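Local coordinates for pleckstrin homology domain-containing family A member 8 (Homo sapiens, PDB 5KDI), which binds simple glycosphingolipids such as galactosylceramide through its GLTP-fold domain and probably carries them between membranes, at residues 8-14 with 26-31; 19-24 with 71-77; 106-110 with 124-129. The protein carries 2 engineered substitutions. Where two conformers were deposited one is given. Residues are numbered along the deposited sequence.

Contact 1. Residues 8-14 with 26-31; sequences NTSFSDI and AFLASC
Residues 8-14 run as a loop into a short 3-10 segment at 11-13, held by D13 N to S10 O (3.1 Å) and I14 N to F11 O (3.2 Å). Residues 26-31 are regular alpha helix. The CA atoms approach closest at T9-S30, 4.7 Å, and the chains diverge to 6.5 Å at I14-A26. S30 (chi1 m) is the centre: its OG lies 3.0 Å from T9 O, while its CB sits over the face of the F11 ring, 3.7 Å from the centroid and 16° off the normal, a CH-pi contact. F11 (chi1 m) also turns its ring edge to the face of F27 (chi1 t) in an offset edge-to-face pair, centroids 5.8 Å apart, planes at 68°. I14 (m, t) packs CG1 on A26 CB at 4.0 Å. Two waters bridge the backbones: one donates to N8 O (2.7 Å) and A26 O (2.8 Å) and accepts from S30 OG (3.2 Å); the other donates to T9 O (2.8 Å) and S30 O (2.6 Å). Y185 of helix 172-202 meets F11 edge-to-face. The N-terminal loop is thus laid along helix 24-32 by aromatic packing and water bridges, within the all-helical GLTP fold.

Contact 2. Residues 19-24 with 71-77; sequences DSGIPT and FTTLQKI
A single beta bridge between two helix N-termini defines this contact: P23 pairs with T73, CA-CA 4.4 Å, and each occupies the N-cap position just before its helix. Both backbones are extended there (P23 -58/133, T73 -132/160). Hydrogen bonds flank the pair, L74 N to I22 O at 2.9 Å and T24 N to T72 O at 3.0 Å, supplemented by CA-H...O contacts from T73 CA to I22 O (3.1 Å) and from P23 CA to T72 O (3.4 Å). T24 (chi1 m) adds OG1 to F71 O, 2.9 Å. T73 (chi1 p) accepts K76 N at OG1, 3.1 Å, which caps the first turn of helix 74-83. In this otherwise all-helical GLTP fold, the bridge ties the start of helix 24-32 to the start of helix 74-83. Q75 extends the pairing: with chi1 m and chi2 near 95°, its amide lies along the loop, NE2 donating to S20 O (2.8 Å) and OE1 accepting from I22 N (3.0 Å, 173° at the hydrogen). S20 and G21, both facing L17, form a G1 beta bulge, S20 having positive phi. A CB on G21 would fall 2.8 Å from T73 CG2, a clash. On the buried side I22 CG2 meets L74 CD1 at 3.6 Å and T24 CG2 meets I77 CD1 at 3.8 Å; I195 of helix 172-202 touches S20, I22 and Q75.

Contact 3. Residues 106-110 with 124-129; sequences FLKGF and ALNNAY. With 6S8 ((~{Z})-~{N}-[(~{E},2~{S},3~{R})-1-[(2~{R},3~{R},4~{S},5~{R},6~{R})-6-(hydroxymethyl)-3,4,5-tris(oxidanyl)oxan-2-yl]oxy-3-oxidanyl-octadec-4-en-2-yl]octadec-9-enamide), chain C.
F106 and F110, one turn apart on helix 106-110, bury the most surface here (81 and 73 Å²), with L125 (63 Å²) as their chief apolar partner on helix 124-129. The axes of the two short helical segments approach to 8.2 Å at 133° between their N-to-C directions, an oblique crossing. Its tightest point is G109-A128, CA-CA 4.8 Å; a CB on G109 would lie only 3.2 Å from A128 CB, so the absent side chain permits this approach. A128 CB sits 3.3 Å from F110 N and 3.6 Å from G109 C. F106 (chi1 t, chi2 67°) presents its ring edge to the backbone of the other helix, CE1 being 3.4 Å from L125 O and 3.6 Å from Y129 N, and its CZ meets L125 CD2 at 3.7 Å. F110 (chi1 t, chi2 59°) receives L125 CD2 over its ring face, 3.7 Å from the centroid and 18° off the normal, a CH-pi contact, and touches A124 CB through CD1 at 3.7 Å. L125 has the m,t rotamer. No hydrogen bond crosses; Y129 OH instead bonds to H137, itself a ligand partner. Both helices reach the bound galactosylceramide chains: F106 CD2 lies 3.6 Å from 6S8 CAJ, L107 CB 3.9 Å from CAI and L125 CD2 3.8 Å from C15. Close helix packing thereby builds part of the hydrophobic lipid pocket characteristic of the GLTP fold.

In the fold
Contacts 1 and 2 form one continuous packed region, their centres 13 Å apart: F27 CD2 meets L74 CD1 at 3.6 Å, and I14 CG2 meets P23 CD at 3.6 Å. Their segments alternate along the chain, and helix 24-32 is common ground, beginning in contact 2 and continuing through contact 1. Contact 3 lies across the chain's centre, its centre 20 Å from that of contact 1 and 27 Å from that of contact 2. It lines the lipid pocket directly, whereas the side chains of T9 and I77 remain about 7 Å and 14 Å from 6S8. Helix 93-115 links the regions, since L104 touches F11, F27 and C31, while L97 touches F27 and L74.

Contact 1. Residues 8-14 with 26-31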
loop_
_atom_site.group_PDB
_atom_site.type_symbol
_atom_site.label_atom_id
_atom_site.label_comp_id
_atom_site.label_asym_id
_atom_site.label_seq_id
_atom_site.Cartn_x
_atom_site.Cartn_y
_atom_site.Cartn_z
ATOM N N ASN A 8 -7.264 1.836 -12.571
ATOM C CA ASN A 8 -6.340 2.592 -11.667
ATOM C C ASN A 8 -5.887 1.793 -10.463
ATOM O O ASN A 8 -5.039 2.274 -9.703
ATOM C CB ASN A 8 -6.964 3.945 -11.208
ATOM C CG ASN A 8 -7.329 4.821 -12.361
ATOM O OD1 ASN A 8 -6.486 5.098 -13.251
ATOM N ND2 ASN A 8 -8.615 5.205 -12.411
ATOM N N THR A 9 -6.406 0.576 -10.258
ATOM C CA THR A 9 -6.083 -0.150 -9.054
ATOM C C THR A 9 -4.741 -0.835 -9.095
ATOM O O THR A 9 -3.922 -0.709 -8.145
ATOM C CB THR A 9 -7.175 -1.146 -8.697
ATOM O OG1 THR A 9 -8.404 -0.428 -8.470
ATOM C CG2 THR A 9 -6.826 -2.031 -7.539
ATOM N N SER A 10 -4.462 -1.589 -10.149
ATOM C CA SER A 10 -3.303 -2.462 -10.077
ATOM C C SER A 10 -1.933 -1.793 -10.321
ATOM O O SER A 10 -1.675 -1.106 -11.319
ATOM C CB SER A 10 -3.424 -3.631 -11.053
ATOM O OG SER A 10 -2.415 -4.569 -10.753
ATOM N N PHE A 11 -1.028 -2.129 -9.430
ATOM C CA PHE A 11 0.358 -1.802 -9.641
ATOM C C PHE A 11 0.954 -2.370 -10.963
ATOM O O PHE A 11 1.862 -1.814 -11.558
ATOM C CB PHE A 11 1.190 -2.272 -8.461
ATOM C CG PHE A 11 0.890 -1.555 -7.188
ATOM C CD1 PHE A 11 1.517 -0.372 -6.915
ATOM C CD2 PHE A 11 -0.108 -2.038 -6.322
ATOM C CE1 PHE A 11 1.200 0.343 -5.746
ATOM C CE2 PHE A 11 -0.399 -1.353 -5.171
ATOM C CZ PHE A 11 0.243 -0.148 -4.903
ATOM N N SER A 12 0.363 -3.466 -11.457
ATOM C CA SER A 12 0.753 -4.139 -12.678
ATOM C C SER A 12 0.432 -3.359 -13.944
ATOM O O SER A 12 0.942 -3.727 -15.004
ATOM C CB SER A 12 0.211 -5.546 -12.718
ATOM O OG SER A 12 -1.183 -5.651 -12.883
ATOM N N ASP A 13 -0.398 -2.318 -13.838
ATOM C CA ASP A 13 -0.751 -1.499 -14.989
ATOM C C ASP A 13 0.060 -0.182 -15.003
ATOM O O ASP A 13 -0.164 0.666 -15.835
ATOM C CB ASP A 13 -2.259 -1.232 -15.031
ATOM C CG ASP A 13 -3.071 -2.425 -15.477
ATOM O OD1 ASP A 13 -2.516 -3.284 -16.146
ATOM O OD2 ASP A 13 -4.279 -2.505 -15.073
ATOM N N ILE A 14 1.022 -0.071 -14.077
ATOM C CA ILE A 14 1.931 1.036 -14.032
ATOM C C ILE A 14 3.220 0.677 -14.784
ATOM O O ILE A 14 3.951 -0.276 -14.408
ATOM C CB ILE A 14 2.276 1.445 -12.590
ATOM C CG1 ILE A 14 1.036 1.712 -11.742
ATOM C CG2 ILE A 14 3.215 2.624 -12.613
ATOM C CD1 ILE A 14 1.351 2.103 -10.323
ATOM N N ALA A 26 -0.027 7.659 -11.005
ATOM C CA ALA A 26 -0.489 6.271 -11.062
ATOM C C ALA A 26 -0.182 5.499 -9.781
ATOM O O ALA A 26 -1.008 4.729 -9.284
ATOM C CB ALA A 26 0.057 5.552 -12.298
ATOM N N PHE A 27 1.009 5.692 -9.238
ATOM C CA PHE A 27 1.368 5.072 -7.980
ATOM C C PHE A 27 0.415 5.475 -6.866
ATOM O O PHE A 27 -0.041 4.638 -6.094
ATOM C CB PHE A 27 2.844 5.341 -7.660
ATOM C CG PHE A 27 3.301 4.634 -6.409
ATOM C CD1 PHE A 27 3.835 3.358 -6.514
ATOM C CD2 PHE A 27 3.225 5.218 -5.180
ATOM C CE1 PHE A 27 4.267 2.687 -5.413
ATOM C CE2 PHE A 27 3.702 4.550 -4.041
ATOM C CZ PHE A 27 4.200 3.296 -4.177
ATOM N N LEU A 28 0.169 6.784 -6.732
ATOM C CA LEU A 28 -0.673 7.284 -5.657
ATOM C C LEU A 28 -2.111 6.756 -5.833
ATOM O O LEU A 28 -2.815 6.489 -4.853
ATOM C CB LEU A 28 -0.603 8.776 -5.557
ATOM C CG LEU A 28 0.776 9.355 -5.139
ATOM C CD1 LEU A 28 0.675 10.876 -5.129
ATOM C CD2 LEU A 28 1.204 8.847 -3.769
ATOM N N ALA A 29 -2.551 6.616 -7.086
ATOM C CA ALA A 29 -3.910 6.063 -7.348
ATOM C C ALA A 29 -4.026 4.624 -6.910
ATOM O O ALA A 29 -5.056 4.209 -6.348
ATOM C CB ALA A 29 -4.301 6.221 -8.831
ATOM N N SER A 30 -2.958 3.883 -7.116
ATOM C CA SER A 30 -2.936 2.476 -6.668
ATOM C C SER A 30 -2.974 2.406 -5.133
ATOM O O SER A 30 -3.610 1.494 -4.538
ATOM C CB SER A 30 -1.740 1.721 -7.256
ATOM O OG SER A 30 -1.960 1.539 -8.667
ATOM N N CYS A 31 -2.276 3.331 -4.487
ATOM C CA CYS A 31 -2.327 3.376 -3.021
ATOM C C CYS A 31 -3.734 3.708 -2.547
ATOM O O CYS A 31 -4.278 3.111 -1.590
ATOM C CB CYS A 31 -1.313 4.411 -2.520
ATOM S SG CYS A 31 0.430 4.022 -2.755
HETATM O O HOH W 1 -2.955 3.522 -10.918
HETATM O O HOH W 2 -4.292 -0.935 -5.331
#

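Contact 2. Residues 19-24 with 71-77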
loop_
_atom_site.group_PDB
_atom_site.type_symbol
_atom_site.label_atom_id
_atom_site.label_comp_id
_atom_site.label_asym_id
_atom_site.label_seq_id
_atom_site.Cartn_x
_atom_site.Cartn_y
_atom_site.Cartn_z
ATOM N N ASP A 19 15.069 5.182 -16.381
ATOM C CA ASP A 19 15.767 4.915 -15.166
ATOM C C ASP A 19 14.861 4.338 -14.035
ATOM O O ASP A 19 14.969 4.750 -12.888
ATOM C CB ASP A 19 16.457 6.198 -14.665
ATOM C CG ASP A 19 17.578 6.681 -15.578
ATOM O OD1 ASP A 19 18.195 5.859 -16.293
ATOM O OD2 ASP A 19 17.872 7.902 -15.556
ATOM N N SER A 20 13.977 3.402 -14.392
ATOM C CA SER A 20 13.024 2.727 -13.487
ATOM C C SER A 20 12.124 3.713 -12.761
ATOM O O SER A 20 11.669 3.468 -11.642
ATOM C CB SER A 20 13.796 1.877 -12.449
ATOM O OG SER A 20 14.578 0.892 -13.088
ATOM N N GLY A 21 11.860 4.867 -13.382
ATOM C CA GLY A 21 11.041 5.882 -12.744
ATOM C C GLY A 21 9.610 5.446 -12.518
ATOM O O GLY A 21 8.957 5.008 -13.457
ATOM N N ILE A 22 9.110 5.602 -11.280
ATOM C CA ILE A 22 7.742 5.191 -10.947
ATOM C C ILE A 22 6.882 6.441 -11.099
ATOM O O ILE A 22 7.014 7.406 -10.351
ATOM C CB ILE A 22 7.647 4.647 -9.491
ATOM C CG1 ILE A 22 8.649 3.453 -9.293
ATOM C CG2 ILE A 22 6.190 4.381 -9.114
ATOM C CD1 ILE A 22 8.923 3.043 -7.833
ATOM N N PRO A 23 5.943 6.400 -12.070
ATOM C CA PRO A 23 5.070 7.573 -12.304
ATOM C C PRO A 23 4.298 7.945 -11.018
ATOM O O PRO A 23 3.597 7.082 -10.419
ATOM C CB PRO A 23 4.118 7.079 -13.404
ATOM C CG PRO A 23 4.836 5.991 -14.074
ATOM C CD PRO A 23 5.642 5.307 -13.019
ATOM N N THR A 24 4.306 9.234 -10.683
ATOM C CA THR A 24 3.735 9.667 -9.401
ATOM C C THR A 24 2.223 9.463 -9.295
ATOM O O THR A 24 1.780 8.877 -8.330
ATOM C CB THR A 24 4.041 11.153 -9.211
ATOM O OG1 THR A 24 5.484 11.317 -9.302
ATOM C CG2 THR A 24 3.510 11.699 -7.861
ATOM N N PHE A 71 8.206 16.698 -11.480
ATOM C CA PHE A 71 7.993 15.647 -10.463
ATOM C C PHE A 71 7.197 14.461 -11.026
ATOM O O PHE A 71 6.327 13.893 -10.366
ATOM C CB PHE A 71 7.283 16.290 -9.240
ATOM C CG PHE A 71 8.133 17.301 -8.518
ATOM C CD1 PHE A 71 9.490 17.060 -8.270
ATOM C CD2 PHE A 71 7.561 18.444 -8.031
ATOM C CE1 PHE A 71 10.204 17.966 -7.585
ATOM C CE2 PHE A 71 8.279 19.359 -7.331
ATOM C CZ PHE A 71 9.599 19.123 -7.077
ATOM N N THR A 72 7.534 14.080 -12.249
ATOM C CA THR A 72 6.853 13.020 -12.943
ATOM C C THR A 72 7.001 11.632 -12.321
ATOM O O THR A 72 6.138 10.758 -12.526
ATOM C CB THR A 72 7.318 12.901 -14.411
ATOM O OG1 THR A 72 8.727 12.696 -14.434
ATOM C CG2 THR A 72 6.944 14.194 -15.220
ATOM N N THR A 73 8.022 11.482 -11.473
ATOM C CA THR A 73 8.246 10.255 -10.796
ATOM C C THR A 73 8.487 10.452 -9.307
ATOM O O THR A 73 8.869 11.517 -8.843
ATOM C CB THR A 73 9.417 9.472 -11.372
ATOM O OG1 THR A 73 10.609 10.187 -11.088
ATOM C CG2 THR A 73 9.259 9.244 -12.882
ATOM N N LEU A 74 8.288 9.371 -8.572
ATOM C CA LEU A 74 8.578 9.385 -7.134
ATOM C C LEU A 74 10.037 9.735 -6.880
ATOM O O LEU A 74 10.364 10.466 -5.910
ATOM C CB LEU A 74 8.199 8.058 -6.512
ATOM C CG LEU A 74 6.746 7.527 -6.561
ATOM C CD1 LEU A 74 6.598 6.129 -5.959
ATOM C CD2 LEU A 74 5.758 8.539 -5.989
ATOM N N GLN A 75 10.925 9.140 -7.653
ATOM C CA GLN A 75 12.338 9.384 -7.472
ATOM C C GLN A 75 12.730 10.857 -7.658
ATOM O O GLN A 75 13.528 11.419 -6.923
ATOM C CB GLN A 75 13.207 8.496 -8.334
ATOM C CG GLN A 75 13.061 6.997 -8.072
ATOM C CD GLN A 75 12.071 6.272 -9.008
ATOM O OE1 GLN A 75 10.977 6.798 -9.328
ATOM N NE2 GLN A 75 12.487 5.083 -9.461
ATOM N N LYS A 76 12.094 11.517 -8.653
ATOM C CA LYS A 76 12.322 12.932 -8.883
ATOM C C LYS A 76 11.907 13.771 -7.696
ATOM O O LYS A 76 12.603 14.733 -7.336
ATOM C CB LYS A 76 11.662 13.382 -10.169
ATOM C CG LYS A 76 12.380 12.864 -11.427
ATOM C CD LYS A 76 11.590 13.240 -12.682
ATOM C CE LYS A 76 12.242 12.811 -13.966
ATOM N NZ LYS A 76 13.459 13.601 -14.277
ATOM N N ILE A 77 10.805 13.403 -7.045
ATOM C CA ILE A 77 10.388 14.115 -5.849
ATOM C C ILE A 77 11.399 13.908 -4.704
ATOM O O ILE A 77 11.841 14.890 -4.093
ATOM C CB ILE A 77 8.972 13.684 -5.394
ATOM C CG1 ILE A 77 7.918 14.060 -6.479
ATOM C CG2 ILE A 77 8.646 14.315 -4.023
ATOM C CD1 ILE A 77 6.514 13.535 -6.333
#

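Contact 3. Residues 106-110 with 124-129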
loop_
_atom_site.group_PDB
_atom_site.type_symbol
_atom_site.label_atom_id
_atom_site.label_comp_id
_atom_site.label_asym_id
_atom_site.label_seq_id
_atom_site.Cartn_x
_atom_site.Cartn_y
_atom_site.Cartn_z
ATOM N N PHE A 106 3.346 -4.356 4.143
ATOM C CA PHE A 106 2.338 -5.043 4.938
ATOM C C PHE A 106 1.185 -5.592 4.067
ATOM O O PHE A 106 0.847 -6.802 4.120
ATOM C CB PHE A 106 1.834 -4.180 6.081
ATOM C CG PHE A 106 0.640 -4.748 6.808
ATOM C CD1 PHE A 106 0.726 -5.900 7.555
ATOM C CD2 PHE A 106 -0.576 -4.159 6.694
ATOM C CE1 PHE A 106 -0.395 -6.420 8.234
ATOM C CE2 PHE A 106 -1.670 -4.658 7.359
ATOM C CZ PHE A 106 -1.593 -5.800 8.113
ATOM N N LEU A 107 0.621 -4.727 3.209
ATOM C CA LEU A 107 -0.438 -5.141 2.311
ATOM C C LEU A 107 0.009 -6.335 1.420
ATOM O O LEU A 107 -0.725 -7.301 1.239
ATOM C CB LEU A 107 -0.831 -3.914 1.424
ATOM C CG LEU A 107 -1.849 -4.246 0.333
ATOM C CD1 LEU A 107 -3.211 -4.713 0.921
ATOM C CD2 LEU A 107 -1.973 -3.008 -0.542
ATOM N N LYS A 108 1.214 -6.230 0.867
ATOM C CA LYS A 108 1.774 -7.270 0.002
ATOM C C LYS A 108 1.849 -8.602 0.797
ATOM O O LYS A 108 1.465 -9.661 0.304
ATOM C CB LYS A 108 3.113 -6.878 -0.584
ATOM C CG LYS A 108 3.596 -7.705 -1.723
ATOM C CD LYS A 108 4.857 -7.256 -2.363
ATOM C CE LYS A 108 6.039 -7.575 -1.514
ATOM N NZ LYS A 108 6.421 -9.028 -1.666
ATOM N N GLY A 109 2.350 -8.519 2.055
ATOM C CA GLY A 109 2.498 -9.712 2.887
ATOM C C GLY A 109 1.147 -10.356 3.158
ATOM O O GLY A 109 1.000 -11.567 3.097
ATOM N N PHE A 110 0.165 -9.540 3.532
ATOM C CA PHE A 110 -1.154 -10.016 3.851
ATOM C C PHE A 110 -1.813 -10.661 2.605
ATOM O O PHE A 110 -2.334 -11.759 2.677
ATOM C CB PHE A 110 -1.997 -8.814 4.284
ATOM C CG PHE A 110 -3.487 -9.104 4.323
ATOM C CD1 PHE A 110 -4.072 -10.133 5.132
ATOM C CD2 PHE A 110 -4.355 -8.362 3.541
ATOM C CE1 PHE A 110 -5.431 -10.371 5.099
ATOM C CE2 PHE A 110 -5.704 -8.589 3.523
ATOM C CZ PHE A 110 -6.269 -9.580 4.304
ATOM N N ALA A 124 -3.617 -14.359 8.532
ATOM C CA ALA A 124 -2.969 -13.718 7.424
ATOM C C ALA A 124 -2.417 -12.321 7.815
ATOM O O ALA A 124 -1.246 -11.968 7.522
ATOM C CB ALA A 124 -3.908 -13.638 6.196
ATOM N N LEU A 125 -3.257 -11.510 8.459
ATOM C CA LEU A 125 -2.905 -10.159 8.899
ATOM C C LEU A 125 -1.811 -10.186 9.925
ATOM O O LEU A 125 -0.813 -9.455 9.803
ATOM C CB LEU A 125 -4.104 -9.456 9.472
ATOM C CG LEU A 125 -5.198 -8.975 8.509
ATOM C CD1 LEU A 125 -6.478 -8.642 9.298
ATOM C CD2 LEU A 125 -4.708 -7.799 7.626
ATOM N N ASN A 126 -1.913 -11.077 10.901
ATOM C CA ASN A 126 -0.971 -11.086 11.970
ATOM C C ASN A 126 0.391 -11.618 11.479
ATOM O O ASN A 126 1.432 -11.106 11.856
ATOM C CB ASN A 126 -1.480 -11.944 13.135
ATOM C CG ASN A 126 -0.700 -11.691 14.378
ATOM O OD1 ASN A 126 -0.463 -10.550 14.736
ATOM N ND2 ASN A 126 -0.243 -12.775 15.022
ATOM N N ASN A 127 0.378 -12.618 10.605
ATOM C CA ASN A 127 1.641 -13.113 10.033
ATOM C C ASN A 127 2.356 -11.998 9.274
ATOM O O ASN A 127 3.588 -11.738 9.459
ATOM C CB ASN A 127 1.341 -14.258 9.094
ATOM C CG ASN A 127 1.083 -15.613 9.846
ATOM O OD1 ASN A 127 1.193 -15.720 11.086
ATOM N ND2 ASN A 127 0.778 -16.672 9.062
ATOM N N ALA A 128 1.587 -11.283 8.450
ATOM C CA ALA A 128 2.175 -10.198 7.640
ATOM C C ALA A 128 2.682 -9.067 8.559
ATOM O O ALA A 128 3.795 -8.527 8.323
ATOM C CB ALA A 128 1.151 -9.686 6.651
ATOM N N TYR A 129 1.904 -8.770 9.615
ATOM C CA TYR A 129 2.281 -7.675 10.527
ATOM C C TYR A 129 3.659 -7.860 11.186
ATOM O O TYR A 129 4.556 -6.957 11.168
ATOM C CB TYR A 129 1.197 -7.517 11.610
ATOM C CG TYR A 129 1.464 -6.360 12.527
ATOM C CD1 TYR A 129 1.756 -6.569 13.853
ATOM C CD2 TYR A 129 1.307 -5.051 12.101
ATOM C CE1 TYR A 129 1.973 -5.492 14.710
ATOM C CE2 TYR A 129 1.550 -3.980 12.940
ATOM C CZ TYR A 129 1.839 -4.203 14.265
ATOM O OH TYR A 129 2.039 -3.137 15.114
HETATM C C1 6S8 C . 2.883 6.196 11.602
HETATM C C2 6S8 C . 1.994 4.973 11.642
HETATM N N2 6S8 C . 1.694 4.569 10.276
HETATM C C3 6S8 C . 0.678 5.310 12.399
HETATM O O3 6S8 C . 1.059 5.772 13.712
HETATM C C4 6S8 C . -0.183 4.104 12.481
HETATM C C5 6S8 C . -1.403 4.093 11.937
HETATM C C6 6S8 C . -2.374 2.946 11.967
HETATM C C7 6S8 C . -1.917 1.645 12.576
HETATM C C8 6S8 C . -3.204 0.947 12.919
HETATM C C9 6S8 C . -2.949 -0.513 12.836
HETATM C C10 6S8 C . -2.971 -0.931 11.390
HETATM C C11 6S8 C . -4.133 -1.906 11.122
HETATM C C12 6S8 C . -3.776 -2.770 9.926
HETATM C C13 6S8 C . -4.823 -2.845 8.824
HETATM C C14 6S8 C . -6.012 -3.748 9.104
HETATM C C15 6S8 C . -6.529 -4.416 7.820
HETATM C C16 6S8 C . -8.020 -4.367 7.540
HETATM C C17 6S8 C . -8.779 -5.681 7.295
HETATM C C18 6S8 C . -8.424 -6.454 6.034
HETATM C C1A 6S8 C . 3.172 8.166 10.251
HETATM O O1A 6S8 C . 2.282 7.283 10.900
HETATM C C2A 6S8 C . 2.459 8.866 9.128
HETATM O O2A 6S8 C . 2.029 7.872 8.178
HETATM C C3A 6S8 C . 3.315 9.972 8.515
HETATM O O3A 6S8 C . 2.547 10.692 7.578
HETATM C C4A 6S8 C . 3.837 10.877 9.614
HETATM O O4A 6S8 C . 2.808 11.731 10.108
HETATM O O5A 6S8 C . 5.419 10.116 12.938
HETATM C C5M 6S8 C . 4.503 10.053 10.700
HETATM C C6A 6S8 C . 4.998 10.928 11.822
HETATM O O6A 6S8 C . 3.556 9.116 11.221
HETATM C CAA 6S8 C . 1.938 3.353 9.811
HETATM O OAA 6S8 C . 2.524 2.468 10.429
HETATM C CAB 6S8 C . 1.489 3.142 8.396
HETATM C CAC 6S8 C . 0.033 2.685 8.706
HETATM C CAD 6S8 C . -0.229 1.415 8.021
HETATM C CAE 6S8 C . -1.339 1.696 7.048
HETATM C CAF 6S8 C . -1.594 0.373 6.342
HETATM C CAG 6S8 C . -1.661 0.576 4.817
HETATM C CAH 6S8 C . -2.745 -0.309 4.191
HETATM C CAI 6S8 C . -2.278 -1.730 4.320
HETATM C CAJ 6S8 C . -3.085 -2.756 4.603
HETATM C CAK 6S8 C . -4.565 -2.661 4.795
HETATM C CAL 6S8 C . -4.971 -4.110 4.499
HETATM C CAM 6S8 C . -6.419 -4.288 4.094
HETATM C CAN 6S8 C . -6.723 -3.482 2.866
HETATM C CAO 6S8 C . -7.836 -4.143 2.085
HETATM C CAP 6S8 C . -7.323 -5.072 1.019
HETATM C CAQ 6S8 C . -7.954 -4.791 -0.307
HETATM C CAR 6S8 C . -6.929 -5.041 -1.339
#